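Local structure of ganglioside-induced differentiation-associated protein 2 (Homo sapiens, 4UML) at residues Ser144-Tyr147 with Ser148-Asn152; Ile170-Ala173 with Lys174-Tyr177; Pro178-Asp181 with Ala182-Ala186. The protein is of unsettled function but carries an N-terminal macro domain, a fold that in many relatives binds ADP-ribose or related nucleotides, followed by a CRAL-TRIO (SEC14-like) region. One frame throughout, in Å; residues are numbered along the deposited sequence.

Interaction 1: residues Ser144-Tyr147 with Ser148-Asn152; sequences SSLY and SCYRN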
loop_
_atom_site.group_PDB
_atom_site.type_symbol
_atom_site.label_atom_id
_atom_site.label_comp_id
_atom_site.label_asym_id
_atom_site.label_seq_id
_atom_site.Cartn_x
_atom_site.Cartn_y
_atom_site.Cartn_z
ATOM N N SER A 144 -1.333 15.815 -3.996
ATOM C CA SER A 144 -1.618 15.997 -2.578
ATOM C C SER A 144 -2.494 14.869 -2.035
ATOM O O SER A 144 -2.196 14.297 -0.963
ATOM C CB SER A 144 -2.233 17.389 -2.331
ATOM O OG SER A 144 -2.696 17.500 -0.992
ATOM N N SER A 145 -3.546 14.513 -2.766
ATOM C CA SER A 145 -4.400 13.412 -2.342
ATOM C C SER A 145 -3.691 12.067 -2.309
ATOM O O SER A 145 -3.845 11.306 -1.363
ATOM C CB SER A 145 -5.606 13.272 -3.260
ATOM O OG SER A 145 -6.521 14.266 -3.028
ATOM N N LEU A 146 -2.922 11.752 -3.332
ATOM C CA LEU A 146 -2.262 10.444 -3.352
ATOM C C LEU A 146 -1.237 10.381 -2.223
ATOM O O LEU A 146 -1.098 9.369 -1.536
ATOM C CB LEU A 146 -1.582 10.179 -4.698
ATOM C CG LEU A 146 -1.054 8.747 -4.921
ATOM C CD1 LEU A 146 -2.190 7.732 -4.901
ATOM C CD2 LEU A 146 -0.281 8.683 -6.222
ATOM N N TYR A 147 -0.496 11.467 -2.042
ATOM C CA TYR A 147 0.441 11.553 -0.940
ATOM C C TYR A 147 -0.252 11.285 0.410
ATOM O O TYR A 147 0.252 10.523 1.248
ATOM C CB TYR A 147 1.097 12.938 -0.928
ATOM C CG TYR A 147 1.814 13.182 0.350
ATOM C CD1 TYR A 147 2.934 12.421 0.692
ATOM C CD2 TYR A 147 1.362 14.120 1.252
ATOM C CE1 TYR A 147 3.600 12.620 1.906
ATOM C CE2 TYR A 147 2.030 14.346 2.456
ATOM C CZ TYR A 147 3.150 13.606 2.781
ATOM O OH TYR A 147 3.765 13.822 4.003
ATOM N N SER A 148 -1.406 11.900 0.613
ATOM C CA SER A 148 -2.179 11.716 1.838
ATOM C C SER A 148 -2.631 10.283 2.012
ATOM O O SER A 148 -2.624 9.781 3.122
ATOM C CB SER A 148 -3.362 12.679 1.901
ATOM O OG SER A 148 -2.842 13.986 2.066
ATOM N N CYS A 149 -3.056 9.617 0.938
ATOM C CA CYS A 149 -3.357 8.188 1.042
ATOM C C CYS A 149 -2.205 7.410 1.688
ATOM O O CYS A 149 -2.422 6.670 2.646
ATOM C CB CYS A 149 -3.632 7.598 -0.347
ATOM S SG CYS A 149 -5.166 8.175 -1.075
ATOM N N TYR A 150 -1.011 7.514 1.116
ATOM C CA TYR A 150 0.127 6.748 1.613
ATOM C C TYR A 150 0.511 7.171 3.063
ATOM O O TYR A 150 0.751 6.337 3.908
ATOM C CB TYR A 150 1.331 6.892 0.675
ATOM C CG TYR A 150 1.214 6.022 -0.526
ATOM C CD1 TYR A 150 1.619 4.697 -0.464
ATOM C CD2 TYR A 150 0.577 6.470 -1.692
ATOM C CE1 TYR A 150 1.444 3.850 -1.541
ATOM C CE2 TYR A 150 0.422 5.639 -2.792
ATOM C CZ TYR A 150 0.844 4.337 -2.705
ATOM O OH TYR A 150 0.674 3.499 -3.742
ATOM N N ARG A 151 0.509 8.467 3.314
ATOM C CA ARG A 151 0.816 9.041 4.638
ATOM C C ARG A 151 -0.196 8.555 5.698
ATOM O O ARG A 151 0.163 8.139 6.797
ATOM C CB ARG A 151 0.738 10.550 4.486
ATOM C CG ARG A 151 0.967 11.357 5.760
ATOM C CD ARG A 151 -0.336 11.775 6.427
ATOM N NE ARG A 151 -0.110 12.824 7.430
ATOM C CZ ARG A 151 -1.026 13.278 8.292
ATOM N NH1 ARG A 151 -2.257 12.785 8.308
ATOM N NH2 ARG A 151 -0.704 14.244 9.149
ATOM N N ASN A 152 -1.478 8.601 5.362
ATOM C CA ASN A 152 -2.492 8.178 6.307
ATOM C C ASN A 152 -2.552 6.672 6.578
ATOM O O ASN A 152 -2.920 6.249 7.688
ATOM C CB ASN A 152 -3.841 8.734 5.892
ATOM C CG ASN A 152 -3.953 10.228 6.174
ATOM O OD1 ASN A 152 -3.475 10.687 7.203
ATOM N ND2 ASN A 152 -4.547 10.985 5.253
HETATM O O HOH W 1 -1.434 16.080 1.155
#
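Tyr-150 lies alongside Leu-146 one turn earlier in helix 139-159, both side chains pointing the same way. Followed outward, Tyr-150 starts with CB 3.8 Å from Tyr-147 O. With CG anti to the carbonyl carbon (chi1 -79°), the ring swings back toward the preceding turn: its CD2 comes 3.4 Å from Leu-146 O, which sits at the ring edge near its plane. The next atom, CE2, meets Leu-146 CD1 at 4.0 Å, and the hydroxyl at the tip makes a weak hydrogen bond to the backbone of Ile-170, while Phe-167 meets the ring. Cutting the residue back to an alanine here is likely to open a gap beside Leu-146 and leave Ile-170 N without this weak partner. On the solvent side, Arg-151 CB lies over one face of the Tyr-147 ring, 4.2 Å above its plane and offset toward the rim. Beyond CB the chain bends and carries the guanidinium away from the ring, where NH1 donates to Asn-152 OD1 (2.7 Å), nearly in the guanidinium plane. Toward the N-terminal end, one water ties the segments together: it donates to Ser-144 O and hydrogen-bonds Ser-144 OG and Ser-148 OG. Ser-144 O also accepts Ser-148 N, so backbone and water share this carbonyl. Four such i to i+4 bonds join the segments, Arg-151 N to Tyr-147 O being 2.9 Å long. Buried Leu-146 and Tyr-150 on one flank, Ser-144, Ser-148 and Arg-151 on another, make up the amphipathic alpha-helix characteristic of the layers that cover the sheet in a macro domain.

Interaction 2: residues Ile170-Ala173 with Lys174-Tyr177; sequences INSA and KRGY
Asn-171 and Tyr-177 face each other across the mouth of a turn, their CB atoms 3.8 Å apart. At Asn-171, CG stands between the backbone N and the carbonyl carbon (chi1 47°), a rotation that places the amide where ND2 can donate to a water at 2.8 Å; that water in turn donates to Tyr-177 O. Ser-172 O accepts Arg-175 N at 3.1 Å, the donor lying 64° out of the carbonyl plane, well away from a lone pair. A second water donates to Ser-172 O at 2.7 Å and accepts from Tyr-177 N, bridging a span too wide for a direct bond. The Ser-172 hydroxyl oxygen lies 3.5 Å from Arg-175 CB and 3.6 Å from Lys-174 CG, tucked against the near ends of both long side chains. This is a 3-10 turn in the loop that leads from strand 164-167 to helix 179-197 of the macro domain, a connection within a beta-alpha-beta unit. The polar ends of the two long chains lead away from it: Lys-174 forms a salt bridge with Asp-82, while Arg-175 pairs with Glu-78 and donates to the carbonyl of Gly-131. Ala-173 makes the second backbone bond of the turn, its O accepting Gly-176 N at 3.1 Å, again from well above the carbonyl plane. Gly-176 has a positive phi of 74°, which lets the chain leave the 3-10 turn and carry Tyr-177 back beside Asn-171, its ring continuing to that of Tyr-134, with the two planes about 50° apart.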
loop_
_atom_site.group_PDB
_atom_site.type_symbol
_atom_site.label_atom_id
_atom_site.label_comp_id
_atom_site.label_asym_id
_atom_site.label_seq_id
_atom_site.Cartn_x
_atom_site.Cartn_y
_atom_site.Cartn_z
ATOM N N ILE A 170 -2.065 1.992 -4.872
ATOM C CA ILE A 170 -3.249 2.742 -4.450
ATOM C C ILE A 170 -3.962 3.442 -5.632
ATOM O O ILE A 170 -5.172 3.625 -5.597
ATOM C CB ILE A 170 -2.920 3.749 -3.282
ATOM C CG1 ILE A 170 -2.620 2.924 -2.008
ATOM C CG2 ILE A 170 -4.063 4.726 -3.013
ATOM C CD1 ILE A 170 -2.147 3.717 -0.809
ATOM N N ASN A 171 -3.202 3.833 -6.631
ATOM C CA ASN A 171 -3.760 4.462 -7.823
ATOM C C ASN A 171 -4.355 3.366 -8.707
ATOM O O ASN A 171 -3.620 2.581 -9.271
ATOM C CB ASN A 171 -2.668 5.240 -8.576
ATOM C CG ASN A 171 -1.368 4.450 -8.750
ATOM O OD1 ASN A 171 -0.681 4.083 -7.772
ATOM N ND2 ASN A 171 -1.007 4.196 -10.002
ATOM N N SER A 172 -5.665 3.246 -8.733
ATOM C CA SER A 172 -6.319 2.238 -9.592
ATOM C C SER A 172 -6.200 2.654 -11.050
ATOM O O SER A 172 -6.145 3.845 -11.356
ATOM C CB SER A 172 -7.782 2.075 -9.218
ATOM O OG SER A 172 -8.470 3.307 -9.306
ATOM N N ALA A 173 -6.169 1.686 -11.958
ATOM C CA ALA A 173 -6.116 1.999 -13.390
ATOM C C ALA A 173 -7.317 2.858 -13.781
ATOM O O ALA A 173 -7.167 3.862 -14.480
ATOM C CB ALA A 173 -6.034 0.727 -14.229
ATOM N N LYS A 174 -8.495 2.529 -13.269
ATOM C CA LYS A 174 -9.681 3.295 -13.629
ATOM C C LYS A 174 -9.676 4.768 -13.165
ATOM O O LYS A 174 -10.449 5.553 -13.682
ATOM C CB LYS A 174 -10.962 2.616 -13.149
ATOM C CG LYS A 174 -11.108 2.582 -11.631
ATOM C CD LYS A 174 -12.116 1.541 -11.208
ATOM C CE LYS A 174 -13.480 1.826 -11.799
ATOM N NZ LYS A 174 -14.524 1.528 -10.793
ATOM N N ARG A 175 -8.860 5.156 -12.187
ATOM C CA ARG A 175 -8.851 6.567 -11.766
ATOM C C ARG A 175 -7.802 7.375 -12.511
ATOM O O ARG A 175 -7.697 8.596 -12.327
ATOM C CB ARG A 175 -8.710 6.711 -10.236
ATOM C CG ARG A 175 -10.077 6.783 -9.593
ATOM C CD ARG A 175 -10.123 6.771 -8.073
ATOM N NE ARG A 175 -11.516 6.650 -7.642
ATOM C CZ ARG A 175 -12.185 7.488 -6.841
ATOM N NH1 ARG A 175 -11.625 8.551 -6.277
ATOM N NH2 ARG A 175 -13.467 7.248 -6.600
ATOM N N GLY A 176 -7.000 6.689 -13.314
ATOM C CA GLY A 176 -6.137 7.313 -14.319
ATOM C C GLY A 176 -4.868 8.053 -13.921
ATOM O O GLY A 176 -4.292 8.805 -14.733
ATOM N N TYR A 177 -4.385 7.842 -12.696
ATOM C CA TYR A 177 -3.185 8.525 -12.293
ATOM C C TYR A 177 -2.070 7.993 -13.174
ATOM O O TYR A 177 -1.976 6.793 -13.320
ATOM C CB TYR A 177 -2.855 8.251 -10.807
ATOM C CG TYR A 177 -2.100 9.382 -10.177
ATOM C CD1 TYR A 177 -0.856 9.753 -10.646
ATOM C CD2 TYR A 177 -2.621 10.057 -9.074
ATOM C CE1 TYR A 177 -0.157 10.812 -10.076
ATOM C CE2 TYR A 177 -1.943 11.122 -8.493
ATOM C CZ TYR A 177 -0.718 11.491 -8.993
ATOM O OH TYR A 177 -0.050 12.539 -8.431
HETATM O O HOH W 2 -2.910 4.598 -12.056
HETATM O O HOH W 3 -5.301 6.251 -10.526
#

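Interaction 3: residues Pro178-Asp181 with Ala182-Ala186; sequences PLED and ATHIA
Thr-183 sets its hydroxyl beside Leu-179, OG1 lying 3.8 Å from CD1 of the leucine, across the first two turns of helix 179-197, the helix of the macro-domain beta-alpha-beta unit between strands 164-167 and 203-208. With OG1 anti to its carbonyl carbon (chi1 -55°), the threonine folds the hydroxyl back onto the preceding turn and donates to Leu-179 O at 2.8 Å. The same carbonyl accepts Thr-183 N at 2.9 Å, and the two donors reach it from opposite faces of its plane, the hydroxyl 36° out of that plane. Leu-179 O is thus gripped by two donors of one residue, and the hydroxyl bond holds the threonine side chain in its rotation; that side chain also packs on Tyr-216 and Leu-219 of helix 210-223. Pro-178 occupies the N-cap position; its carbonyl accepts Ala-182 N at 3.0 Å, the first i to i+4 bond of the helix. Ala-182 CB, 3.5 Å from Pro-178 O, faces the buried side, where Leu-146 and Tyr-177 meet it. Farther along, Ile-185 N reaches Asp-181 O only weakly. Glu-180 and His-184 stand one turn apart on a more open flank. Glu-180 has its charge matched by Lys-218, and His-184 ND1 is hydrogen-bonded to Tyr-223, so both are anchored toward helix 210-223. The imidazole leans back over the turn, bringing CD2 to 3.2 Å from Glu-180 O. Between the two polar ends sits a water in the plane of the ring at its edge, 3.0 Å from His-184 NE2 and donating to Glu-180 OE2.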
loop_
_atom_site.group_PDB
_atom_site.type_symbol
_atom_site.label_atom_id
_atom_site.label_comp_id
_atom_site.label_asym_id
_atom_site.label_seq_id
_atom_site.Cartn_x
_atom_site.Cartn_y
_atom_site.Cartn_z
ATOM N N PRO A 178 -1.238 8.872 -13.771
ATOM C CA PRO A 178 -0.072 8.386 -14.515
ATOM C C PRO A 178 0.845 7.531 -13.640
ATOM O O PRO A 178 1.299 7.973 -12.589
ATOM C CB PRO A 178 0.625 9.675 -14.932
ATOM C CG PRO A 178 -0.503 10.624 -15.128
ATOM C CD PRO A 178 -1.459 10.306 -14.008
ATOM N N LEU A 179 1.136 6.323 -14.108
ATOM C CA LEU A 179 1.687 5.286 -13.253
ATOM C C LEU A 179 3.038 5.636 -12.700
ATOM O O LEU A 179 3.313 5.430 -11.526
ATOM C CB LEU A 179 1.738 3.962 -14.003
ATOM C CG LEU A 179 2.424 2.797 -13.275
ATOM C CD1 LEU A 179 1.695 2.464 -11.975
ATOM C CD2 LEU A 179 2.472 1.598 -14.216
ATOM N N GLU A 180 3.884 6.212 -13.528
ATOM C CA GLU A 180 5.225 6.464 -13.112
ATOM C C GLU A 180 5.271 7.586 -12.067
ATOM O O GLU A 180 5.947 7.451 -11.053
ATOM C CB GLU A 180 6.084 6.794 -14.317
ATOM C CG GLU A 180 7.558 6.785 -14.018
ATOM C CD GLU A 180 8.396 6.205 -15.153
ATOM O OE1 GLU A 180 7.875 5.512 -16.068
ATOM O OE2 GLU A 180 9.612 6.432 -15.096
ATOM N N ASP A 181 4.549 8.677 -12.324
ATOM C CA ASP A 181 4.387 9.746 -11.339
ATOM C C ASP A 181 3.863 9.208 -10.021
ATOM O O ASP A 181 4.374 9.544 -8.982
ATOM C CB ASP A 181 3.392 10.806 -11.845
ATOM C CG ASP A 181 3.930 11.610 -12.998
ATOM O OD1 ASP A 181 5.167 11.779 -13.105
ATOM O OD2 ASP A 181 3.098 12.108 -13.781
ATOM N N ALA A 182 2.840 8.370 -10.084
ATOM C CA ALA A 182 2.219 7.800 -8.896
ATOM C C ALA A 182 3.210 6.989 -8.079
ATOM O O ALA A 182 3.222 7.063 -6.849
ATOM C CB ALA A 182 1.055 6.907 -9.276
ATOM N N THR A 183 4.018 6.204 -8.771
ATOM C CA THR A 183 5.014 5.349 -8.141
ATOM C C THR A 183 6.115 6.148 -7.451
ATOM O O THR A 183 6.576 5.764 -6.374
ATOM C CB THR A 183 5.617 4.354 -9.169
ATOM O OG1 THR A 183 4.564 3.604 -9.795
ATOM C CG2 THR A 183 6.522 3.408 -8.492
ATOM N N HIS A 184 6.498 7.295 -8.002
ATOM C CA HIS A 184 7.434 8.162 -7.274
ATOM C C HIS A 184 6.874 8.586 -5.946
ATOM O O HIS A 184 7.572 8.597 -4.950
ATOM C CB HIS A 184 7.731 9.440 -8.032
ATOM C CG HIS A 184 8.700 9.282 -9.138
ATOM N ND1 HIS A 184 10.059 9.235 -8.922
ATOM C CD2 HIS A 184 8.521 9.175 -10.472
ATOM C CE1 HIS A 184 10.679 9.116 -10.084
ATOM N NE2 HIS A 184 9.766 9.063 -11.038
ATOM N N ILE A 185 5.596 8.956 -5.938
ATOM C CA ILE A 185 4.952 9.397 -4.698
ATOM C C ILE A 185 4.913 8.261 -3.687
ATOM O O ILE A 185 5.279 8.438 -2.527
ATOM C CB ILE A 185 3.539 9.969 -4.981
ATOM C CG1 ILE A 185 3.692 11.222 -5.860
ATOM C CG2 ILE A 185 2.814 10.265 -3.689
ATOM C CD1 ILE A 185 2.415 11.747 -6.475
ATOM N N ALA A 186 4.494 7.082 -4.130
ATOM C CA ALA A 186 4.394 5.936 -3.240
ATOM C C ALA A 186 5.766 5.626 -2.592
ATOM O O ALA A 186 5.878 5.534 -1.362
ATOM C CB ALA A 186 3.887 4.720 -4.006
HETATM O O HOH W 4 10.481 8.501 -13.850
#

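In the fold
The three contacts follow one another along the chain within the macro domain: interaction 1 on helix 139-159, interaction 2 in the loop after strand 164-167, and interaction 3 at the start of helix 179-197, with no residue separating the last two. Their centres lie about 14 Å (1 and 2), about 12 Å (1 and 3) and about 10 Å (2 and 3) apart, and each touches the other two. Tyr-177 of the loop wedges between the helices, meeting Leu-146 on one and Ile-185 on the other, while Tyr-150 CZ packs 3.3 Å from Ala-186 CB. The loop thus joins the sheet to helix 179-197 while packing against helix 139-159.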